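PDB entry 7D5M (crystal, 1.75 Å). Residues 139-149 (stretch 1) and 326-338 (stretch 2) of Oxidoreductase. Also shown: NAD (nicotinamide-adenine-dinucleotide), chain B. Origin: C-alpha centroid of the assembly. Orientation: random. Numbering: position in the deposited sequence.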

# COMPACT_ATOMS: atom_id res chain seq x y z
N GLY A 139 -2.61 7.33 -36.05
CA GLY A 139 -2.41 6.99 -34.63
C GLY A 139 -3.64 7.37 -33.84
O GLY A 139 -4.32 8.34 -34.22
N VAL A 140 -3.94 6.64 -32.76
CA VAL A 140 -5.02 6.99 -31.81
C VAL A 140 -4.41 7.04 -30.41
O VAL A 140 -3.65 6.12 -30.06
CB VAL A 140 -6.21 6.02 -31.93
CG1 VAL A 140 -7.32 6.37 -30.96
CG2 VAL A 140 -6.75 6.00 -33.35
N THR A 141 -4.69 8.09 -29.64
CA THR A 141 -3.95 8.38 -28.38
C THR A 141 -4.55 7.58 -27.23
O THR A 141 -4.97 8.19 -26.22
CB THR A 141 -3.79 9.89 -28.16
OG1 THR A 141 -4.96 10.56 -28.59
CG2 THR A 141 -2.63 10.47 -28.93
N TYR A 142 -4.50 6.25 -27.33
CA TYR A 142 -4.65 5.33 -26.18
C TYR A 142 -3.33 5.36 -25.41
O TYR A 142 -2.54 4.40 -25.48
CB TYR A 142 -5.04 3.93 -26.65
CG TYR A 142 -6.45 3.80 -27.15
CD1 TYR A 142 -7.53 4.01 -26.31
CD2 TYR A 142 -6.71 3.41 -28.45
CE1 TYR A 142 -8.84 3.86 -26.76
CE2 TYR A 142 -8.00 3.26 -28.92
CZ TYR A 142 -9.07 3.47 -28.06
OH TYR A 142 -10.36 3.32 -28.50
N GLY A 143 -3.08 6.48 -24.74
CA GLY A 143 -1.75 6.90 -24.26
C GLY A 143 -1.21 5.94 -23.22
O GLY A 143 0.01 5.77 -23.17
N TYR A 144 -2.08 5.31 -22.43
CA TYR A 144 -1.64 4.43 -21.31
C TYR A 144 -0.89 3.23 -21.88
O TYR A 144 -0.07 2.64 -21.18
CB TYR A 144 -2.83 4.01 -20.45
CG TYR A 144 -3.57 5.20 -19.90
CD1 TYR A 144 -3.06 5.91 -18.82
CD2 TYR A 144 -4.71 5.69 -20.51
CE1 TYR A 144 -3.70 7.03 -18.32
CE2 TYR A 144 -5.37 6.81 -20.03
CZ TYR A 144 -4.85 7.49 -18.93
OH TYR A 144 -5.47 8.60 -18.44
N ALA A 145 -1.14 2.89 -23.15
CA ALA A 145 -0.54 1.72 -23.82
C ALA A 145 0.96 1.96 -24.07
O ALA A 145 1.67 0.99 -24.42
CB ALA A 145 -1.29 1.43 -25.09
N GLY A 146 1.43 3.20 -23.91
CA GLY A 146 2.85 3.57 -24.01
C GLY A 146 3.68 3.13 -22.82
O GLY A 146 4.92 3.19 -22.91
N HIS A 147 3.05 2.78 -21.69
CA HIS A 147 3.79 2.34 -20.48
C HIS A 147 4.45 0.98 -20.74
O HIS A 147 3.73 0.04 -21.16
CB HIS A 147 2.88 2.32 -19.25
CG HIS A 147 2.67 3.68 -18.67
ND1 HIS A 147 1.42 4.28 -18.65
CD2 HIS A 147 3.53 4.55 -18.11
CE1 HIS A 147 1.54 5.48 -18.10
NE2 HIS A 147 2.80 5.66 -17.76
N GLN A 148 5.76 0.89 -20.51
CA GLN A 148 6.59 -0.32 -20.77
C GLN A 148 5.92 -1.58 -20.20
O GLN A 148 6.02 -2.65 -20.83
CB GLN A 148 7.98 -0.19 -20.13
CG GLN A 148 8.90 0.81 -20.84
CD GLN A 148 8.75 2.24 -20.37
OE1 GLN A 148 7.70 2.86 -20.54
NE2 GLN A 148 9.83 2.80 -19.85
N LEU A 149 5.29 -1.50 -19.02
CA LEU A 149 4.86 -2.76 -18.35
C LEU A 149 3.61 -3.33 -19.02
O LEU A 149 3.30 -4.50 -18.74
CB LEU A 149 4.66 -2.52 -16.86
CG LEU A 149 5.96 -2.37 -16.08
CD1 LEU A 149 5.67 -1.98 -14.64
CD2 LEU A 149 6.79 -3.65 -16.13
N PRO A 326 10.84 7.33 -11.11
CA PRO A 326 9.49 7.18 -11.65
C PRO A 326 9.32 7.89 -12.99
O PRO A 326 9.51 9.09 -13.07
CB PRO A 326 8.58 7.84 -10.60
CG PRO A 326 9.48 8.85 -9.93
CD PRO A 326 10.87 8.23 -9.94
N GLU A 327 8.97 7.12 -14.03
CA GLU A 327 8.43 7.68 -15.29
C GLU A 327 6.92 7.91 -15.08
O GLU A 327 6.35 7.44 -14.06
CB GLU A 327 8.76 6.77 -16.46
CG GLU A 327 10.25 6.78 -16.78
CD GLU A 327 10.65 6.07 -18.06
OE1 GLU A 327 9.76 5.59 -18.79
OE2 GLU A 327 11.87 6.05 -18.34
N GLY A 328 6.31 8.65 -15.99
CA GLY A 328 4.88 8.98 -15.87
C GLY A 328 4.18 8.93 -17.21
O GLY A 328 4.75 8.41 -18.19
N LEU A 329 2.97 9.47 -17.27
CA LEU A 329 2.13 9.36 -18.48
C LEU A 329 2.77 10.13 -19.65
O LEU A 329 2.50 9.77 -20.80
CB LEU A 329 0.72 9.88 -18.16
CG LEU A 329 -0.31 9.76 -19.29
CD1 LEU A 329 -0.51 8.31 -19.70
CD2 LEU A 329 -1.64 10.36 -18.86
N PHE A 330 3.62 11.13 -19.40
CA PHE A 330 4.29 11.86 -20.51
C PHE A 330 5.24 10.92 -21.25
O PHE A 330 5.35 11.02 -22.49
CB PHE A 330 4.97 13.15 -20.02
CG PHE A 330 3.97 14.23 -19.70
CD1 PHE A 330 3.55 15.12 -20.68
CD2 PHE A 330 3.44 14.35 -18.42
CE1 PHE A 330 2.63 16.12 -20.38
CE2 PHE A 330 2.52 15.34 -18.13
CZ PHE A 330 2.11 16.22 -19.11
N GLU A 331 5.89 10.01 -20.53
CA GLU A 331 6.79 9.01 -21.17
C GLU A 331 5.95 8.06 -22.02
O GLU A 331 6.34 7.79 -23.16
CB GLU A 331 7.61 8.26 -20.12
CG GLU A 331 8.80 9.06 -19.63
CD GLU A 331 8.44 10.34 -18.88
OE1 GLU A 331 8.74 11.44 -19.42
OE2 GLU A 331 7.85 10.23 -17.79
N ALA A 332 4.84 7.56 -21.47
CA ALA A 332 3.91 6.67 -22.20
C ALA A 332 3.50 7.36 -23.52
O ALA A 332 3.58 6.73 -24.60
CB ALA A 332 2.71 6.35 -21.35
N TRP A 333 3.09 8.62 -23.45
CA TRP A 333 2.65 9.35 -24.67
C TRP A 333 3.83 9.56 -25.63
O TRP A 333 3.61 9.47 -26.86
CB TRP A 333 2.00 10.68 -24.33
CG TRP A 333 0.56 10.57 -23.96
CD1 TRP A 333 -0.00 9.88 -22.92
CD2 TRP A 333 -0.51 11.22 -24.64
NE1 TRP A 333 -1.36 10.06 -22.92
CE2 TRP A 333 -1.70 10.88 -23.97
CE3 TRP A 333 -0.57 12.05 -25.77
CZ2 TRP A 333 -2.94 11.34 -24.39
CZ3 TRP A 333 -1.81 12.51 -26.18
CH2 TRP A 333 -2.98 12.15 -25.50
N SER A 334 5.01 9.85 -25.09
CA SER A 334 6.25 10.02 -25.90
C SER A 334 6.58 8.71 -26.62
O SER A 334 7.03 8.77 -27.78
CB SER A 334 7.40 10.50 -25.06
OG SER A 334 7.10 11.74 -24.46
N ASN A 335 6.37 7.57 -25.96
CA ASN A 335 6.62 6.23 -26.53
C ASN A 335 5.67 5.97 -27.71
O ASN A 335 6.11 5.36 -28.69
CB ASN A 335 6.53 5.16 -25.44
CG ASN A 335 7.63 5.33 -24.42
OD1 ASN A 335 8.68 5.90 -24.74
ND2 ASN A 335 7.41 4.84 -23.20
N LEU A 336 4.42 6.43 -27.65
CA LEU A 336 3.51 6.30 -28.81
C LEU A 336 3.96 7.25 -29.92
O LEU A 336 4.01 6.81 -31.08
CB LEU A 336 2.07 6.63 -28.42
CG LEU A 336 1.40 5.70 -27.41
CD1 LEU A 336 -0.10 5.87 -27.52
CD2 LEU A 336 1.80 4.25 -27.57
N TYR A 337 4.24 8.50 -29.58
CA TYR A 337 4.46 9.56 -30.60
C TYR A 337 5.74 9.26 -31.40
O TYR A 337 5.74 9.52 -32.61
CB TYR A 337 4.43 10.96 -29.98
CG TYR A 337 3.15 11.72 -30.26
CD1 TYR A 337 2.99 12.39 -31.46
CD2 TYR A 337 2.10 11.77 -29.36
CE1 TYR A 337 1.84 13.10 -31.76
CE2 TYR A 337 0.93 12.47 -29.64
CZ TYR A 337 0.80 13.14 -30.85
OH TYR A 337 -0.33 13.86 -31.16
N TYR A 338 6.81 8.72 -30.80
CA TYR A 338 8.02 8.43 -31.61
C TYR A 338 7.68 7.28 -32.56
O TYR A 338 8.18 7.29 -33.69
CB TYR A 338 9.29 8.19 -30.80
CG TYR A 338 9.52 6.77 -30.36
CD1 TYR A 338 9.88 5.78 -31.26
CD2 TYR A 338 9.41 6.41 -29.02
CE1 TYR A 338 10.07 4.46 -30.86
CE2 TYR A 338 9.61 5.10 -28.61
CZ TYR A 338 9.95 4.13 -29.53
OH TYR A 338 10.15 2.84 -29.13
PA NAD B . -11.25 20.74 -24.31
O1A NAD B . -12.66 21.24 -24.44
O2A NAD B . -10.50 20.89 -23.03
O5B NAD B . -10.38 21.37 -25.50
C5B NAD B . -10.92 21.60 -26.84
C4B NAD B . -9.94 22.47 -27.59
O4B NAD B . -10.23 22.43 -29.02
C3B NAD B . -9.97 23.96 -27.22
O3B NAD B . -8.66 24.50 -27.34
C2B NAD B . -10.93 24.53 -28.27
O2B NAD B . -10.81 25.91 -28.49
C1B NAD B . -10.47 23.74 -29.48
N9A NAD B . -11.43 23.65 -30.57
C8A NAD B . -12.76 23.32 -30.45
N7A NAD B . -13.37 23.25 -31.61
C5A NAD B . -12.39 23.52 -32.54
C6A NAD B . -12.42 23.57 -33.95
N6A NAD B . -13.51 23.32 -34.68
N1A NAD B . -11.25 23.86 -34.58
C2A NAD B . -10.16 24.11 -33.84
N3A NAD B . -10.02 24.07 -32.51
C4A NAD B . -11.18 23.77 -31.92
O3 NAD B . -11.21 19.16 -24.68
PN NAD B . -10.15 18.03 -24.21
O1N NAD B . -10.54 17.50 -22.86
O2N NAD B . -8.76 18.56 -24.40
O5D NAD B . -10.43 16.86 -25.26
C5D NAD B . -10.24 17.05 -26.67
C4D NAD B . -10.24 15.67 -27.28
O4D NAD B . -9.20 14.89 -26.64
C3D NAD B . -11.54 14.88 -27.08
O3D NAD B . -11.78 14.07 -28.21
C2D NAD B . -11.24 14.04 -25.83
O2D NAD B . -12.00 12.84 -25.77
C1D NAD B . -9.76 13.71 -26.06
N1N NAD B . -8.99 13.38 -24.82
C2N NAD B . -8.24 12.23 -24.79
C3N NAD B . -7.55 11.87 -23.63
C7N NAD B . -6.61 10.68 -23.73
O7N NAD B . -6.30 10.25 -24.85
N7N NAD B . -6.15 10.17 -22.59
C4N NAD B . -7.73 12.62 -22.47
C5N NAD B . -8.52 13.77 -22.52
C6N NAD B . -9.00 14.20 -23.73
O HOH W 1 7.15 4.97 -18.97

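What does stretch 2 offer before its helix begins? Glu327 lies in the loop just ahead of the helix, its CA-to-CB bond directed toward stretch 1, and its carboxylate accepts a nearly straight hydrogen bond from Gln148: NE2 of Gln148 to OE1 of Glu327 is 3.0 Å, with an angle of 173° at the hydrogen. Water 1 reinforces the pairing. It donates to OE1 of Glu327 and to OE1 of Gln148, each at 2.7 Å, so the amide is tied to the carboxylate both directly through its nitrogen and through the water by its oxygen. Gly328 follows at the N-cap position, where its N donates to OE2 of Glu331 at 2.8 Å, a bond within stretch 2 that ties the start of the helix to its first turn.

How does the first turn of the helix meet stretch 1? Leu329 starts sideways, but its t, p rotamer brings the end of the side chain nearer, and CD1 of Leu329 rests 3.6 Å from CD1 of Tyr144, an apolar contact. The same methyl lies 3.8 Å from CE1 of His147. Ala332, one turn later, points its small side chain toward stretch 1 and sets CB of Ala332 over the face of the His147 imidazole, 3.5 Å from the ring centroid and only 6° off the normal. This is a CH-pi contact seen almost straight on. The ring is also held from its own side by a weak hydrogen bond, ND1 of His147 to O of Tyr144 at 3.4 Å.

Why can the backbones come so close in the middle? The answer is glycine. The CA atoms of Gly146 and Ala332 are 3.7 Å apart, and CA of Gly146 makes a CA-H...O contact of 3.3 Å with O of Ala332, with an angle of 167° at the hydrogen. A CB on Gly146 would fall 1.8 Å from that oxygen, a clash. Gly143 plays a similar part against Trp333: its CA sits over the face of the indole, 3.9 Å from the centroid of the five-membered ring, while a CB there would come within 2.0 Å of NE1 of Trp333. The six-membered part of the indole reaches on to Thr141, with CZ3 of Trp333 3.5 Å from CG2 of Thr141. CZ2 of Trp333 also approaches O7N of NAD at 3.6 Å.

What secures the later turns? Asn335 points toward stretch 1 and supplies the second direct hydrogen bond between the stretches, from ND2 of Asn335 to O of Gly146 at 3.0 Å and 167°, which satisfies a carbonyl at the end of the 3-10 segment. Leu336, beside it, packs its methyls against the turn: CD1 of Leu336 is 3.5 Å from O of Tyr142 and 3.8 Å from CA of Gly143, while CD2 of Leu336 lies 3.8 Å from CA of Gly146. Finally, CE2 of Tyr337 touches CG2 of Thr141 more loosely, at 4.1 Å.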